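Local coordinates for ANGPTL4 C-terminal chain (Homo sapiens, PDB 6U1U), which is the fibrinogen-like C-terminal domain of a secreted protein that, as a whole, mediates lipoprotein lipase inactivation and so regulates triglyceride clearance, at residues P123-Q127 with L128-T132; Q5-F8 with Q9-E12; G49-D52 with F53-W57. One frame throughout, in Å; residues are numbered along the deposited sequence.

All three contacts are local turns within one fibrinogen-like domain, and none touches another. Contacts 1 and 2 have the same architecture: a short helix, 122-127 or 4-9, closed by a glycine in a Schellman motif. Contact 3 is a turn in the loop that carries the chain from strand 38-46 to helix 57-62. Their centres are spread widely: those of contact 1 and contact 2 lie about 33 Å apart, those of contact 1 and contact 3 about 29 Å, and those of contact 2 and contact 3 about 31 Å. Contacts 1 and 3 are on opposite sides of the domain centre. Contact 1 touches the palmitic acid directly through Leu-128, whereas in contact 3 the side chain of Phe-53 stays about 13 Å from it.

Contact 1. Residues P123-Q127 with L128-T132; sequences PVAGQ and LGATT. With PLM (palmitic acid), chain B.
Leu-128, just past the end of helix 122-127, bonds back to Val-124 through its backbone and offers both methyls to the palmitic acid. CD1 lies 3.5 Å from the terminal carbon CG of the lipid and is also close to lipid C7, half-way along the tail, so the curled chain passes this one methyl twice. CD2 meets lipid CE at 3.8 Å. The isobutyl group reaches the tail with CG beside its backbone N (chi1 -71°), while CB lies against Ala-125 O and CG against Val-124 O.

Behind this apolar front the peptide groups fix the leucine. Its N donates to Val-124 O at 3.1 Å and, more weakly, to Ala-125 O. The turn then closes in a Schellman motif: Ala-130 N bonds to Ala-125 O at 3.0 Å, and Gly-129 N to Gly-126 O at 3.0 Å, the latter donor standing above the carbonyl plane. Gly-129 has a positive phi of 113°, where a side chain would jam against the preceding carbonyl oxygen. The reversal sets the CB atoms of Ala-125 and Ala-130 4.1 Å apart, and a CA-H...O contact joins Gly-126 CA to Ala-130 O at 3.3 Å.

Farther out, Phe-105 of strand 100-109 packs on Val-124, Gln-127 and Leu-128, and Thr-169 and Lys-197 bind the polar end of the lipid. The chemistry is thus divided: the N-H groups of Leu-128, Gly-129 and Ala-130 are used on carbonyls of the last helical turn, and Leu-128 meets the fatty tail with methyls alone.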
loop_
_atom_site.group_PDB
_atom_site.type_symbol
_atom_site.label_atom_id
_atom_site.label_comp_id
_atom_site.label_asym_id
_atom_site.label_seq_id
_atom_site.Cartn_x
_atom_site.Cartn_y
_atom_site.Cartn_z
ATOM N N PRO A 123 14.253 3.440 -13.285
ATOM C CA PRO A 123 15.087 3.445 -12.072
ATOM C C PRO A 123 14.341 3.005 -10.818
ATOM O O PRO A 123 14.928 2.317 -9.983
ATOM C CB PRO A 123 15.544 4.912 -11.959
ATOM C CG PRO A 123 15.432 5.466 -13.345
ATOM C CD PRO A 123 14.279 4.733 -13.998
ATOM N N VAL A 124 13.081 3.418 -10.632
ATOM C CA VAL A 124 12.356 3.002 -9.427
ATOM C C VAL A 124 12.048 1.507 -9.463
ATOM O O VAL A 124 12.201 0.793 -8.455
ATOM C CB VAL A 124 11.090 3.860 -9.256
ATOM C CG1 VAL A 124 10.236 3.316 -8.137
ATOM C CG2 VAL A 124 11.492 5.327 -8.982
ATOM N N ALA A 125 11.602 0.998 -10.613
ATOM C CA ALA A 125 11.429 -0.442 -10.731
ATOM C C ALA A 125 12.723 -1.158 -10.403
ATOM O O ALA A 125 12.714 -2.249 -9.812
ATOM C CB ALA A 125 10.952 -0.808 -12.142
ATOM N N GLY A 126 13.856 -0.558 -10.776
ATOM C CA GLY A 126 15.140 -1.159 -10.430
ATOM C C GLY A 126 15.381 -1.195 -8.931
ATOM O O GLY A 126 15.904 -2.185 -8.401
ATOM N N GLN A 127 15.005 -0.118 -8.232
ATOM C CA GLN A 127 15.104 -0.100 -6.770
ATOM C C GLN A 127 14.315 -1.240 -6.158
ATOM O O GLN A 127 14.657 -1.728 -5.069
ATOM C CB GLN A 127 14.567 1.210 -6.201
ATOM C CG GLN A 127 15.254 2.497 -6.611
ATOM C CD GLN A 127 14.670 3.677 -5.832
ATOM O OE1 GLN A 127 13.610 4.220 -6.169
ATOM N NE2 GLN A 127 15.355 4.064 -4.774
ATOM N N LEU A 128 13.228 -1.643 -6.805
ATOM C CA LEU A 128 12.366 -2.682 -6.272
ATOM C C LEU A 128 12.825 -4.072 -6.686
ATOM O O LEU A 128 12.220 -5.059 -6.267
ATOM C CB LEU A 128 10.915 -2.446 -6.711
ATOM C CG LEU A 128 10.190 -1.260 -6.050
ATOM C CD1 LEU A 128 9.038 -0.797 -6.892
ATOM C CD2 LEU A 128 9.688 -1.632 -4.632
ATOM N N GLY A 129 13.868 -4.179 -7.516
ATOM C CA GLY A 129 14.404 -5.472 -7.887
ATOM C C GLY A 129 14.238 -5.857 -9.341
ATOM O O GLY A 129 14.800 -6.882 -9.754
ATOM N N ALA A 130 13.488 -5.098 -10.134
ATOM C CA ALA A 130 13.349 -5.440 -11.548
ATOM C C ALA A 130 14.649 -5.092 -12.279
ATOM O O ALA A 130 15.196 -4.002 -12.085
ATOM C CB ALA A 130 12.159 -4.692 -12.153
ATOM N N THR A 131 15.171 -6.019 -13.092
ATOM C CA THR A 131 16.454 -5.749 -13.756
ATOM C C THR A 131 16.349 -5.298 -15.201
ATOM O O THR A 131 17.286 -4.657 -15.693
ATOM C CB THR A 131 17.374 -6.974 -13.755
ATOM O OG1 THR A 131 16.780 -8.021 -14.525
ATOM C CG2 THR A 131 17.620 -7.444 -12.374
ATOM N N THR A 132 15.277 -5.640 -15.909
ATOM C CA THR A 132 15.196 -5.350 -17.343
ATOM C C THR A 132 13.877 -4.624 -17.568
ATOM O O THR A 132 12.852 -5.258 -17.849
ATOM C CB THR A 132 15.297 -6.626 -18.187
ATOM O OG1 THR A 132 16.487 -7.350 -17.850
ATOM C CG2 THR A 132 15.313 -6.293 -19.684
HETATM C C1 PLM B . 10.205 -10.245 -7.689
HETATM O O1 PLM B . 9.472 -11.237 -7.474
HETATM O O2 PLM B . 11.247 -10.019 -7.061
HETATM C C2 PLM B . 9.832 -9.306 -8.829
HETATM C C3 PLM B . 10.160 -7.847 -8.730
HETATM C C4 PLM B . 9.106 -6.981 -9.400
HETATM C C5 PLM B . 8.983 -5.573 -8.884
HETATM C C6 PLM B . 7.609 -4.949 -9.039
HETATM C C7 PLM B . 7.283 -3.902 -8.005
HETATM C C8 PLM B . 5.822 -3.638 -7.745
HETATM C C9 PLM B . 5.283 -4.416 -6.597
HETATM C CA PLM B . 4.493 -3.650 -5.620
HETATM C CB PLM B . 5.240 -2.668 -4.807
HETATM C CC PLM B . 4.339 -1.691 -4.163
HETATM C CD PLM B . 4.935 -0.915 -3.072
HETATM C CE PLM B . 6.275 -0.391 -3.412
HETATM C CF PLM B . 6.342 1.041 -3.778
HETATM C CG PLM B . 6.697 1.251 -5.212
#

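Contact 2. Residues Q5-F8 with Q9-E12; sequences QELF and QVGE
Gln-9 folds back along the helix onto Gln-5, one turn earlier. Its CB sits 3.5 Å from Gln-5 O, and CG comes closer still, 3.1 Å from that oxygen, while also brushing Gln-5 NE2. From CG, placed beside the backbone N (chi1 -67°), the chain runs extended; CD passes next to Gln-5 NE2, and OE1 at the tip accepts a hydrogen bond from that nitrogen at 3.2 Å. The N-H points fairly straight at OE1 (156°), but it meets that oxygen from the side of the C=O bond; the two amide planes are perpendicular. The other branch, NE2, lies 3.8 Å from Glu-6 CA. Gln-5 bends at chi2 to present its NE2, and its OE1 is taken by Gly-39 N, which helps set the rotation of the amide.

Past Gln-9 the backbone closes the helix. Glu-12 N bonds to Leu-7 O at 3.0 Å and Gly-11 N to Phe-8 O at 2.9 Å, with Leu-7 CB and Glu-12 CB 4.2 Å apart across the turn. Leu-7 packs on Cys-32, whose disulfide to Cys-4 ties this helix to strand 28-35. Positive phi at Gly-11 and the paired bonds back into the last turn are the signature of a Schellman motif, here ending helix 4-9, the first helix of this chain, within the fibrinogen-like fold.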
loop_
_atom_site.group_PDB
_atom_site.type_symbol
_atom_site.label_atom_id
_atom_site.label_comp_id
_atom_site.label_asym_id
_atom_site.label_seq_id
_atom_site.Cartn_x
_atom_site.Cartn_y
_atom_site.Cartn_z
ATOM N N GLN A 5 -0.430 17.348 3.248
ATOM C CA GLN A 5 0.636 18.335 3.042
ATOM C C GLN A 5 0.063 19.749 3.044
ATOM O O GLN A 5 0.682 20.679 3.584
ATOM C CB GLN A 5 1.406 18.023 1.742
ATOM C CG GLN A 5 2.379 19.134 1.271
ATOM C CD GLN A 5 3.460 19.438 2.288
ATOM O OE1 GLN A 5 3.737 18.627 3.161
ATOM N NE2 GLN A 5 4.106 20.614 2.160
ATOM N N GLU A 6 -1.138 19.933 2.494
ATOM C CA GLU A 6 -1.781 21.236 2.615
ATOM C C GLU A 6 -2.032 21.582 4.073
ATOM O O GLU A 6 -1.869 22.737 4.485
ATOM C CB GLU A 6 -3.091 21.263 1.843
ATOM C CG GLU A 6 -3.580 22.642 1.473
ATOM C CD GLU A 6 -4.473 22.602 0.230
ATOM O OE1 GLU A 6 -4.084 21.963 -0.772
ATOM O OE2 GLU A 6 -5.559 23.202 0.259
ATOM N N LEU A 7 -2.480 20.599 4.863
ATOM C CA LEU A 7 -2.702 20.859 6.288
ATOM C C LEU A 7 -1.397 21.255 6.968
ATOM O O LEU A 7 -1.374 22.159 7.813
ATOM C CB LEU A 7 -3.271 19.623 6.961
ATOM C CG LEU A 7 -4.779 19.501 6.842
ATOM C CD1 LEU A 7 -5.225 18.077 7.257
ATOM C CD2 LEU A 7 -5.413 20.552 7.743
ATOM N N PHE A 8 -0.316 20.574 6.620
ATOM C CA PHE A 8 1.008 20.938 7.126
ATOM C C PHE A 8 1.353 22.370 6.734
ATOM O O PHE A 8 1.825 23.161 7.562
ATOM C CB PHE A 8 2.037 19.942 6.564
ATOM C CG PHE A 8 3.480 20.294 6.856
ATOM C CD1 PHE A 8 4.069 19.911 8.043
ATOM C CD2 PHE A 8 4.236 20.951 5.916
ATOM C CE1 PHE A 8 5.413 20.240 8.305
ATOM C CE2 PHE A 8 5.573 21.273 6.175
ATOM C CZ PHE A 8 6.148 20.902 7.357
ATOM N N GLN A 9 1.090 22.737 5.480
ATOM C CA GLN A 9 1.468 24.063 4.996
ATOM C C GLN A 9 0.695 25.187 5.684
ATOM O O GLN A 9 1.218 26.302 5.808
ATOM C CB GLN A 9 1.282 24.147 3.482
ATOM C CG GLN A 9 2.205 23.288 2.696
ATOM C CD GLN A 9 1.781 23.233 1.228
ATOM O OE1 GLN A 9 2.511 22.735 0.373
ATOM N NE2 GLN A 9 0.582 23.748 0.939
ATOM N N VAL A 10 -0.536 24.935 6.138
ATOM C CA VAL A 10 -1.261 25.939 6.897
ATOM C C VAL A 10 -0.902 25.915 8.377
ATOM O O VAL A 10 -1.421 26.744 9.124
ATOM C CB VAL A 10 -2.788 25.824 6.707
ATOM C CG1 VAL A 10 -3.152 26.053 5.221
ATOM C CG2 VAL A 10 -3.323 24.481 7.168
ATOM N N GLY A 11 -0.042 24.997 8.820
ATOM C CA GLY A 11 0.486 25.036 10.178
ATOM C C GLY A 11 0.088 23.913 11.101
ATOM O O GLY A 11 0.352 24.011 12.315
ATOM N N GLU A 12 -0.572 22.858 10.602
ATOM C CA GLU A 12 -1.020 21.792 11.490
ATOM C C GLU A 12 0.198 20.942 11.851
ATOM O O GLU A 12 0.932 20.511 10.959
ATOM C CB GLU A 12 -2.088 20.924 10.797
ATOM C CG GLU A 12 -2.473 19.752 11.676
ATOM C CD GLU A 12 -3.024 20.241 13.013
ATOM O OE1 GLU A 12 -2.519 19.809 14.092
ATOM O OE2 GLU A 12 -3.973 21.078 12.959
#

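Contact 3. Residues G49-D52 with F53-W57; sequences GSVD and FNRPW
Arg-55 reaches back to the backbone of Asp-52 in a local side-chain-to-main-chain contact, part of the surface loop between strand 38-46 and helix 57-62. The guanidinium comes side-on, giving two nitrogens to a single oxygen: NE meets Asp-52 O at 2.7 Å with a nearly straight N-H (158°), and NH2 meets the same Asp-52 O at 3.0 Å. That oxygen lies almost in the guanidinium plane; NH2 approaches it in the carbonyl plane on a lone pair, whereas NE is tilted from it. The side chain, extended from CG to NE, makes the reach possible. NH2 also lies 3.7 Å from Val-51 CG1. With an alanine here NE and NH2 are gone, and Asp-52 O would probably lose its two-pronged grip, leaving the 52-55 turn freer to move and Val-51 CG1 without its guanidinium neighbour.

The carboxylate of Asp-52 works on a different partner. With CG anti to the backbone N (chi1 -176°), OD1 turns toward the following residues and accepts from Asn-54 N at 2.8 Å, which closes an Asx turn; the donor comes from above the carboxylate plane. Asn-54, whose OD1 accepts from Gly-163 N, is also the centre of an inverse gamma turn, weakly bonded from Arg-55 N to Phe-53 O, so two tight turns overlap here before Pro-56 takes the N-cap position of helix 57-62.

On the inner side, Phe-53 takes Val-51 O at its ring edge, 3.4 Å from CD1, and Val-51 CG1 packs on CE1 at 3.9 Å. Deeper in the domain the same ring makes a cation-pi contact with Arg-46 and a T-shaped (edge-to-face) stack with Phe-64.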
loop_
_atom_site.group_PDB
_atom_site.type_symbol
_atom_site.label_atom_id
_atom_site.label_comp_id
_atom_site.label_asym_id
_atom_site.label_seq_id
_atom_site.Cartn_x
_atom_site.Cartn_y
_atom_site.Cartn_z
ATOM N N GLY A 49 -3.205 -7.681 13.621
ATOM C CA GLY A 49 -4.101 -8.673 13.084
ATOM C C GLY A 49 -5.542 -8.582 13.535
ATOM O O GLY A 49 -6.296 -9.551 13.355
ATOM N N SER A 50 -5.959 -7.443 14.082
ATOM C CA SER A 50 -7.351 -7.282 14.512
ATOM C C SER A 50 -8.336 -7.061 13.364
ATOM O O SER A 50 -9.547 -7.259 13.565
ATOM C CB SER A 50 -7.449 -6.105 15.479
ATOM O OG SER A 50 -6.942 -4.916 14.882
ATOM N N VAL A 51 -7.870 -6.637 12.180
ATOM C CA VAL A 51 -8.738 -6.302 11.045
ATOM C C VAL A 51 -8.503 -7.278 9.899
ATOM O O VAL A 51 -7.353 -7.556 9.539
ATOM C CB VAL A 51 -8.498 -4.849 10.575
ATOM C CG1 VAL A 51 -9.244 -4.579 9.269
ATOM C CG2 VAL A 51 -8.915 -3.866 11.686
ATOM N N ASP A 52 -9.594 -7.821 9.343
ATOM C CA ASP A 52 -9.534 -8.767 8.231
ATOM C C ASP A 52 -9.198 -8.018 6.952
ATOM O O ASP A 52 -9.895 -7.065 6.601
ATOM C CB ASP A 52 -10.900 -9.454 8.097
ATOM C CG ASP A 52 -10.946 -10.539 7.019
ATOM O OD1 ASP A 52 -9.950 -10.810 6.333
ATOM O OD2 ASP A 52 -12.035 -11.130 6.847
ATOM N N PHE A 53 -8.107 -8.402 6.279
ATOM C CA PHE A 53 -7.720 -7.768 5.023
ATOM C C PHE A 53 -8.063 -8.619 3.814
ATOM O O PHE A 53 -7.832 -8.198 2.669
ATOM C CB PHE A 53 -6.197 -7.435 5.032
ATOM C CG PHE A 53 -5.893 -6.071 5.600
ATOM C CD1 PHE A 53 -6.095 -5.822 6.948
ATOM C CD2 PHE A 53 -5.365 -5.057 4.797
ATOM C CE1 PHE A 53 -5.819 -4.570 7.500
ATOM C CE2 PHE A 53 -5.042 -3.801 5.342
ATOM C CZ PHE A 53 -5.289 -3.546 6.677
ATOM N N ASN A 54 -8.692 -9.782 4.018
ATOM C CA ASN A 54 -9.007 -10.613 2.865
ATOM C C ASN A 54 -10.383 -10.214 2.340
ATOM O O ASN A 54 -11.409 -10.831 2.648
ATOM C CB ASN A 54 -8.936 -12.089 3.213
ATOM C CG ASN A 54 -9.013 -12.936 1.967
ATOM O OD1 ASN A 54 -8.316 -12.651 0.977
ATOM N ND2 ASN A 54 -9.915 -13.920 1.962
ATOM N N ARG A 55 -10.372 -9.123 1.586
ATOM C CA ARG A 55 -11.608 -8.517 1.046
ATOM C C ARG A 55 -11.568 -8.341 -0.471
ATOM O O ARG A 55 -10.511 -8.301 -1.039
ATOM C CB ARG A 55 -11.889 -7.181 1.728
ATOM C CG ARG A 55 -11.676 -7.200 3.228
ATOM C CD ARG A 55 -12.505 -6.184 3.961
ATOM N NE ARG A 55 -12.129 -6.170 5.349
ATOM C CZ ARG A 55 -12.818 -5.592 6.298
ATOM N NH1 ARG A 55 -13.942 -4.972 5.997
ATOM N NH2 ARG A 55 -12.387 -5.648 7.533
ATOM N N PRO A 56 -12.748 -8.170 -1.086
ATOM C CA PRO A 56 -12.895 -8.047 -2.514
ATOM C C PRO A 56 -12.591 -6.637 -3.027
ATOM O O PRO A 56 -12.375 -5.770 -2.280
ATOM C CB PRO A 56 -14.358 -8.401 -2.803
ATOM C CG PRO A 56 -15.018 -8.490 -1.459
ATOM C CD PRO A 56 -14.020 -8.062 -0.412
ATOM N N TRP A 57 -12.666 -6.506 -4.340
ATOM C CA TRP A 57 -12.326 -5.254 -5.047
ATOM C C TRP A 57 -13.042 -4.042 -4.452
ATOM O O TRP A 57 -12.403 -3.066 -4.197
ATOM C CB TRP A 57 -12.677 -5.391 -6.522
ATOM C CG TRP A 57 -12.277 -4.192 -7.309
ATOM C CD1 TRP A 57 -13.048 -3.134 -7.665
ATOM C CD2 TRP A 57 -10.962 -3.905 -7.796
ATOM N NE1 TRP A 57 -12.303 -2.218 -8.346
ATOM C CE2 TRP A 57 -11.021 -2.666 -8.447
ATOM C CE3 TRP A 57 -9.750 -4.580 -7.748
ATOM C CZ2 TRP A 57 -9.906 -2.100 -9.051
ATOM C CZ3 TRP A 57 -8.657 -4.029 -8.352
ATOM C CH2 TRP A 57 -8.735 -2.805 -8.992
#